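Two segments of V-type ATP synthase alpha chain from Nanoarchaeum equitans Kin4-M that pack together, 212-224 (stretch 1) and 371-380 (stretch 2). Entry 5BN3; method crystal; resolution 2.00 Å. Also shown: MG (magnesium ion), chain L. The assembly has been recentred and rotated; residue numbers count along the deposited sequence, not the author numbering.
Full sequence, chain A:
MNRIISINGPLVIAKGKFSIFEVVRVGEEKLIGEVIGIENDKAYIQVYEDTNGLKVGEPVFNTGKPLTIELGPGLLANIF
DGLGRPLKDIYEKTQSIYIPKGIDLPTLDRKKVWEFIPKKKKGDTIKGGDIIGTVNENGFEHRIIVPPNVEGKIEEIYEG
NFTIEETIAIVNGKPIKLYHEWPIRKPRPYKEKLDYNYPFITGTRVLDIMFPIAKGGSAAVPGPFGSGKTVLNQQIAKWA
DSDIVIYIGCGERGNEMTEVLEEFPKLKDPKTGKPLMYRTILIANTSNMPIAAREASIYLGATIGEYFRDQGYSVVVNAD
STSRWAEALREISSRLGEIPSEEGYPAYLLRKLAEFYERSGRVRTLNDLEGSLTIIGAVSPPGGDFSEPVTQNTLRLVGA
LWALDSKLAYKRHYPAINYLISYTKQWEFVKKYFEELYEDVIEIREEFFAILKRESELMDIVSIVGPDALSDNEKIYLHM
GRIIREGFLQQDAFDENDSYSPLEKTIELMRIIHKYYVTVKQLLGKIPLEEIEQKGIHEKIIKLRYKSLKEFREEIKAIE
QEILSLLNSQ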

ATOM      1  N   PRO A 212      11.218 -33.701   5.683  1.00 35.47           N
ATOM      2  CA  PRO A 212      11.429 -34.519   4.486  1.00 29.76           C
ATOM      3  C   PRO A 212      10.184 -34.627   3.615  1.00 36.64           C
ATOM      4  O   PRO A 212       9.067 -34.516   4.121  1.00 35.25           O
ATOM      5  N   ILE A 213      10.385 -34.826   2.316  1.00 30.78           N
ATOM      6  CA  ILE A 213       9.294 -35.187   1.423  1.00 33.52           C
ATOM      7  C   ILE A 213       9.502 -36.617   0.944  1.00 34.61           C
ATOM      8  O   ILE A 213      10.575 -37.194   1.133  1.00 32.28           O
ATOM      9  N   ALA A 214       8.484 -37.184   0.311  1.00 36.30           N
ATOM     10  CA  ALA A 214       8.603 -38.529  -0.238  1.00 38.06           C
ATOM     11  C   ALA A 214       9.130 -38.469  -1.666  1.00 38.91           C
ATOM     12  O   ALA A 214       9.059 -37.417  -2.312  1.00 36.43           O
ATOM     13  N   LYS A 215       9.661 -39.589  -2.155  1.00 36.73           N
ATOM     14  CA  LYS A 215      10.038 -39.695  -3.561  1.00 33.54           C
ATOM     15  C   LYS A 215       8.800 -39.499  -4.421  1.00 33.63           C
ATOM     16  O   LYS A 215       7.792 -40.186  -4.236  1.00 37.52           O
ATOM     17  N   GLY A 216       8.879 -38.564  -5.359  1.00 34.34           N
ATOM     18  CA  GLY A 216       7.737 -38.234  -6.188  1.00 33.03           C
ATOM     19  C   GLY A 216       6.985 -37.041  -5.634  1.00 37.25           C
ATOM     20  O   GLY A 216       5.991 -36.603  -6.210  1.00 30.81           O
ATOM     21  N   GLY A 217       7.460 -36.512  -4.511  1.00 30.62           N
ATOM     22  CA  GLY A 217       6.845 -35.341  -3.913  1.00 29.91           C
ATOM     23  C   GLY A 217       7.355 -34.047  -4.522  1.00 32.72           C
ATOM     24  O   GLY A 217       8.046 -34.057  -5.541  1.00 31.20           O
ATOM     25  N   SER A 218       7.004 -32.927  -3.904  1.00 29.38           N
ATOM     26  CA  SER A 218       7.473 -31.627  -4.363  1.00 31.11           C
ATOM     27  C   SER A 218       7.665 -30.681  -3.188  1.00 31.13           C
ATOM     28  O   SER A 218       7.015 -30.832  -2.153  1.00 31.22           O
ATOM     29  N   ALA A 219       8.559 -29.710  -3.354  1.00 25.64           N
ATOM     30  CA  ALA A 219       8.828 -28.724  -2.314  1.00 30.09           C
ATOM     31  C   ALA A 219       9.146 -27.367  -2.919  1.00 38.57           C
ATOM     32  O   ALA A 219       9.660 -27.280  -4.036  1.00 33.76           O
ATOM     33  N   ALA A 220       8.844 -26.312  -2.169  1.00 28.29           N
ATOM     34  CA  ALA A 220       9.199 -24.956  -2.568  1.00 29.03           C
ATOM     35  C   ALA A 220      10.332 -24.431  -1.689  1.00 35.80           C
ATOM     36  O   ALA A 220      10.355 -24.685  -0.482  1.00 27.69           O
ATOM     37  N   VAL A 221      11.267 -23.699  -2.294  1.00 29.86           N
ATOM     38  CA  VAL A 221      12.369 -23.085  -1.555  1.00 28.37           C
ATOM     39  C   VAL A 221      12.407 -21.579  -1.808  1.00 28.72           C
ATOM     40  O   VAL A 221      13.175 -21.104  -2.642  1.00 29.26           O
ATOM     41  N   PRO A 222      11.554 -20.821  -1.102  1.00 27.94           N
ATOM     42  CA  PRO A 222      11.584 -19.364  -1.253  1.00 29.25           C
ATOM     43  C   PRO A 222      12.559 -18.724  -0.275  1.00 30.53           C
ATOM     44  O   PRO A 222      12.761 -19.240   0.829  1.00 31.68           O
ATOM     45  N   GLY A 223      13.158 -17.610  -0.687  1.00 30.80           N
ATOM     46  CA  GLY A 223      14.073 -16.868   0.158  1.00 30.32           C
ATOM     47  C   GLY A 223      14.474 -15.567  -0.508  1.00 32.84           C
ATOM     48  O   GLY A 223      14.362 -15.433  -1.724  1.00 28.54           O
ATOM     49  N   PRO A 224      14.931 -14.589   0.286  1.00 31.48           N
ATOM     50  CA  PRO A 224      15.451 -13.343  -0.289  1.00 30.06           C
ATOM     51  C   PRO A 224      16.799 -13.595  -0.954  1.00 30.97           C
ATOM     52  O   PRO A 224      17.341 -14.694  -0.805  1.00 29.74           O
ATOM     53  N   GLY A 371       8.143 -45.597 -11.325  1.00 37.72           N
ATOM     54  CA  GLY A 371       9.047 -44.477 -11.502  1.00 32.51           C
ATOM     55  C   GLY A 371       8.544 -43.291 -10.705  1.00 33.08           C
ATOM     56  O   GLY A 371       7.362 -43.232 -10.363  1.00 34.59           O
ATOM     57  N   SER A 372       9.431 -42.348 -10.403  1.00 37.27           N
ATOM     58  CA  SER A 372       9.041 -41.168  -9.639  1.00 35.78           C
ATOM     59  C   SER A 372       9.691 -39.906 -10.191  1.00 33.42           C
ATOM     60  O   SER A 372      10.839 -39.934 -10.638  1.00 29.48           O
ATOM     61  N   LEU A 373       8.951 -38.803 -10.169  1.00 31.84           N
ATOM     62  CA  LEU A 373       9.520 -37.502 -10.498  1.00 33.34           C
ATOM     63  C   LEU A 373       9.315 -36.562  -9.321  1.00 33.42           C
ATOM     64  O   LEU A 373       8.185 -36.217  -8.973  1.00 30.52           O
ATOM     65  N   THR A 374      10.422 -36.168  -8.703  1.00 32.78           N
ATOM     66  CA  THR A 374      10.397 -35.276  -7.551  1.00 30.81           C
ATOM     67  C   THR A 374      10.802 -33.870  -8.006  1.00 25.41           C
ATOM     68  O   THR A 374      11.780 -33.708  -8.735  1.00 29.94           O
ATOM     69  N   ILE A 375      10.045 -32.854  -7.596  1.00 28.42           N
ATOM     70  CA  ILE A 375      10.285 -31.496  -8.086  1.00 27.45           C
ATOM     71  C   ILE A 375      10.566 -30.500  -6.969  1.00 38.42           C
ATOM     72  O   ILE A 375       9.752 -30.319  -6.064  1.00 30.46           O
ATOM     73  N   ILE A 376      11.726 -29.853  -7.047  1.00 30.80           N
ATOM     74  CA  ILE A 376      12.093 -28.812  -6.096  1.00 31.69           C
ATOM     75  C   ILE A 376      12.127 -27.467  -6.819  1.00 36.51           C
ATOM     76  O   ILE A 376      12.934 -27.272  -7.728  1.00 35.51           O
ATOM     77  N   GLY A 377      11.251 -26.547  -6.421  1.00 32.27           N
ATOM     78  CA  GLY A 377      11.188 -25.239  -7.050  1.00 28.87           C
ATOM     79  C   GLY A 377      11.639 -24.108  -6.145  1.00 37.63           C
ATOM     80  O   GLY A 377      11.020 -23.832  -5.117  1.00 31.19           O
ATOM     81  N   ALA A 378      12.725 -23.448  -6.527  1.00 38.33           N
ATOM     82  CA  ALA A 378      13.181 -22.265  -5.806  1.00 33.76           C
ATOM     83  C   ALA A 378      12.309 -21.069  -6.183  1.00 33.55           C
ATOM     84  O   ALA A 378      11.857 -20.953  -7.325  1.00 30.64           O
ATOM     85  N   VAL A 379      12.056 -20.190  -5.218  1.00 28.73           N
ATOM     86  CA  VAL A 379      11.260 -18.991  -5.462  1.00 28.72           C
ATOM     87  C   VAL A 379      12.028 -17.772  -4.969  1.00 31.12           C
ATOM     88  O   VAL A 379      12.672 -17.825  -3.923  1.00 29.88           O
ATOM     89  N   SER A 380      11.963 -16.678  -5.722  1.00 27.63           N
ATOM     90  CA  SER A 380      12.715 -15.474  -5.388  1.00 34.35           C
ATOM     91  C   SER A 380      11.797 -14.286  -5.113  1.00 39.26           C
ATOM     92  O   SER A 380      11.700 -13.376  -5.936  1.00 35.75           O
TER

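The strongest polar feature at the contact is a magnesium ion bound by two hydroxyls of the 371-379 strand, Ser372 OG at 2.3 Å from MG and Thr374 OG1 at 2.4 Å. Ser372 and Thr374 lie two apart along the strand, so their side chains emerge on the same side and can close on one ion. The rotamers complete the arrangement: Ser372 is p (chi1 86°) and Thr374 is m (chi1 -49°). Thr374 OG1 also accepts a hydrogen bond from Gly216 N at 2.7 Å, nearly straight at 163°, which ties the metal site to the type II turn from Ala214 to Gly217. That turn is closed by its own bond from Gly217 N to Ala214 O, 2.9 Å. Its Gly216 adopts phi/psi of 96/-1, where a CB would be jammed against the preceding carbonyl oxygen. Lys215 CB passes 4.0 Å from Ser372 OG, but the lysine chain then leads away and its amine is satisfied elsewhere in the structure.

Beyond the turn, the strands run parallel and the main chain supplies the remaining polar links. Ile375 N donates to Gly217 O (3.1 Å), Ala219 N to Ile375 O (3.0 Å), Gly377 N to Ala219 O (3.0 Å), Val221 N to Gly377 O (2.8 Å) and Val379 N to Val221 O (3.0 Å). The ladder ends with a longer bond from Gly223 N to Val379 O, 3.3 Å.

This pairing sends the side chains alternately to the two faces of the sheet. On the face carrying Ala219, Val221, Ile376 and Ala378, Ile376 is the hub. With both chi angles in m, its CD1 comes nearer to stretch 1, reaching 3.9 Å from Ile213 CD1 and 4.0 Å from Ala219 CB, while its CG2 lies 3.7 Å from CG2 of Val221, a t rotamer. Ile213 (p, t) points toward stretch 2 and extends its CD1 to 3.7 Å from Thr374 CG2 as well. The threonine methyl thus meets an apolar neighbour while its hydroxyl serves the metal.

The other face bears Ser218, Ala220, Pro222, Ile375 and Val379. Pro222 CB meets Val379 CB at 3.9 Å, with the valine in t, and Ser218 CB lies 4.4 Å from Ile375 CB. Ser218 is p, its hydroxyl bonded elsewhere in the structure; Ile375 is m, t. Between these pairs Ala220 sits beside Gly377, which has no side chain to offer, so contact here is through backbone, with Ala220 CA 3.3 Å from Gly377 O.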

ATOM      1  CB  PRO A 212      11.761 -35.896   5.067  1.00 42.56           C
ATOM      2  CG  PRO A 212      10.996 -35.942   6.345  1.00 39.87           C
ATOM      3  CD  PRO A 212      11.036 -34.531   6.891  1.00 37.68           C
ATOM      4  CB  ILE A 213       9.208 -34.258   0.194  1.00 41.21           C
ATOM      5  CG1 ILE A 213      10.508 -34.293  -0.612  1.00 37.27           C
ATOM      6  CG2 ILE A 213       8.902 -32.847   0.617  1.00 33.63           C
ATOM      7  CD1 ILE A 213      10.459 -33.437  -1.874  1.00 32.22           C
ATOM      8  CB  ALA A 214       7.264 -39.228  -0.202  1.00 39.06           C
ATOM      9  CB  LYS A 215      10.651 -41.065  -3.872  1.00 40.11           C
ATOM     10  CG  LYS A 215      12.133 -41.189  -3.569  1.00 52.29           C
ATOM     11  CD  LYS A 215      12.753 -42.315  -4.389  1.00 61.22           C
ATOM     12  CE  LYS A 215      14.221 -42.508  -4.059  1.00 73.82           C
ATOM     13  NZ  LYS A 215      14.996 -41.246  -4.194  1.00 58.28           N
ATOM     14  CB  SER A 218       6.499 -31.026  -5.378  1.00 28.42           C
ATOM     15  OG  SER A 218       5.189 -30.952  -4.846  1.00 33.68           O
ATOM     16  CB  ALA A 219       9.977 -29.179  -1.433  1.00 29.04           C
ATOM     17  CB  ALA A 220       7.992 -24.046  -2.469  1.00 29.95           C
ATOM     18  CB  VAL A 221      13.740 -23.693  -1.944  1.00 25.06           C
ATOM     19  CG1 VAL A 221      14.825 -23.231  -0.976  1.00 31.82           C
ATOM     20  CG2 VAL A 221      13.677 -25.210  -1.960  1.00 28.71           C
ATOM     21  CB  PRO A 222      10.152 -18.953  -0.906  1.00 30.61           C
ATOM     22  CG  PRO A 222       9.717 -19.977   0.096  1.00 35.84           C
ATOM     23  CD  PRO A 222      10.407 -21.270  -0.292  1.00 24.13           C
ATOM     24  CB  PRO A 224      15.631 -12.440   0.935  1.00 34.06           C
ATOM     25  CG  PRO A 224      15.805 -13.392   2.081  1.00 34.56           C
ATOM     26  CD  PRO A 224      14.927 -14.570   1.760  1.00 27.84           C
ATOM     27  CB  SER A 372       9.406 -41.334  -8.161  1.00 31.74           C
ATOM     28  OG  SER A 372      10.743 -40.930  -7.910  1.00 43.99           O
ATOM     29  CB  LEU A 373       8.892 -36.924 -11.771  1.00 28.80           C
ATOM     30  CG  LEU A 373       9.316 -35.505 -12.158  1.00 33.68           C
ATOM     31  CD1 LEU A 373      10.828 -35.397 -12.198  1.00 36.85           C
ATOM     32  CD2 LEU A 373       8.730 -35.113 -13.503  1.00 36.56           C
ATOM     33  CB  THR A 374      11.349 -35.797  -6.456  1.00 34.26           C
ATOM     34  OG1 THR A 374      11.094 -37.192  -6.223  1.00 31.57           O
ATOM     35  CG2 THR A 374      11.156 -35.027  -5.167  1.00 37.04           C
ATOM     36  CB  ILE A 375       9.100 -30.984  -8.935  1.00 33.36           C
ATOM     37  CG1 ILE A 375       8.966 -31.819 -10.212  1.00 37.94           C
ATOM     38  CG2 ILE A 375       9.289 -29.520  -9.298  1.00 38.20           C
ATOM     39  CD1 ILE A 375       7.805 -31.400 -11.094  1.00 39.53           C
ATOM     40  CB  ILE A 376      13.477 -29.081  -5.465  1.00 34.45           C
ATOM     41  CG1 ILE A 376      13.577 -30.529  -4.973  1.00 39.82           C
ATOM     42  CG2 ILE A 376      13.747 -28.105  -4.327  1.00 36.96           C
ATOM     43  CD1 ILE A 376      12.569 -30.885  -3.899  1.00 38.57           C
ATOM     44  CB  ALA A 378      14.634 -21.981  -6.119  1.00 32.84           C
ATOM     45  CB  VAL A 379       9.892 -19.059  -4.746  1.00 35.55           C
ATOM     46  CG1 VAL A 379       8.992 -17.924  -5.215  1.00 31.26           C
ATOM     47  CG2 VAL A 379       9.217 -20.387  -5.005  1.00 31.85           C
ATOM     48  CB  SER A 380      13.674 -15.116  -6.522  1.00 33.39           C
ATOM     49  OG  SER A 380      14.459 -16.228  -6.905  1.00 34.41           O
TER
HETATM   50 MG    MG L 610      11.929 -38.972  -7.522  1.00 41.86          MG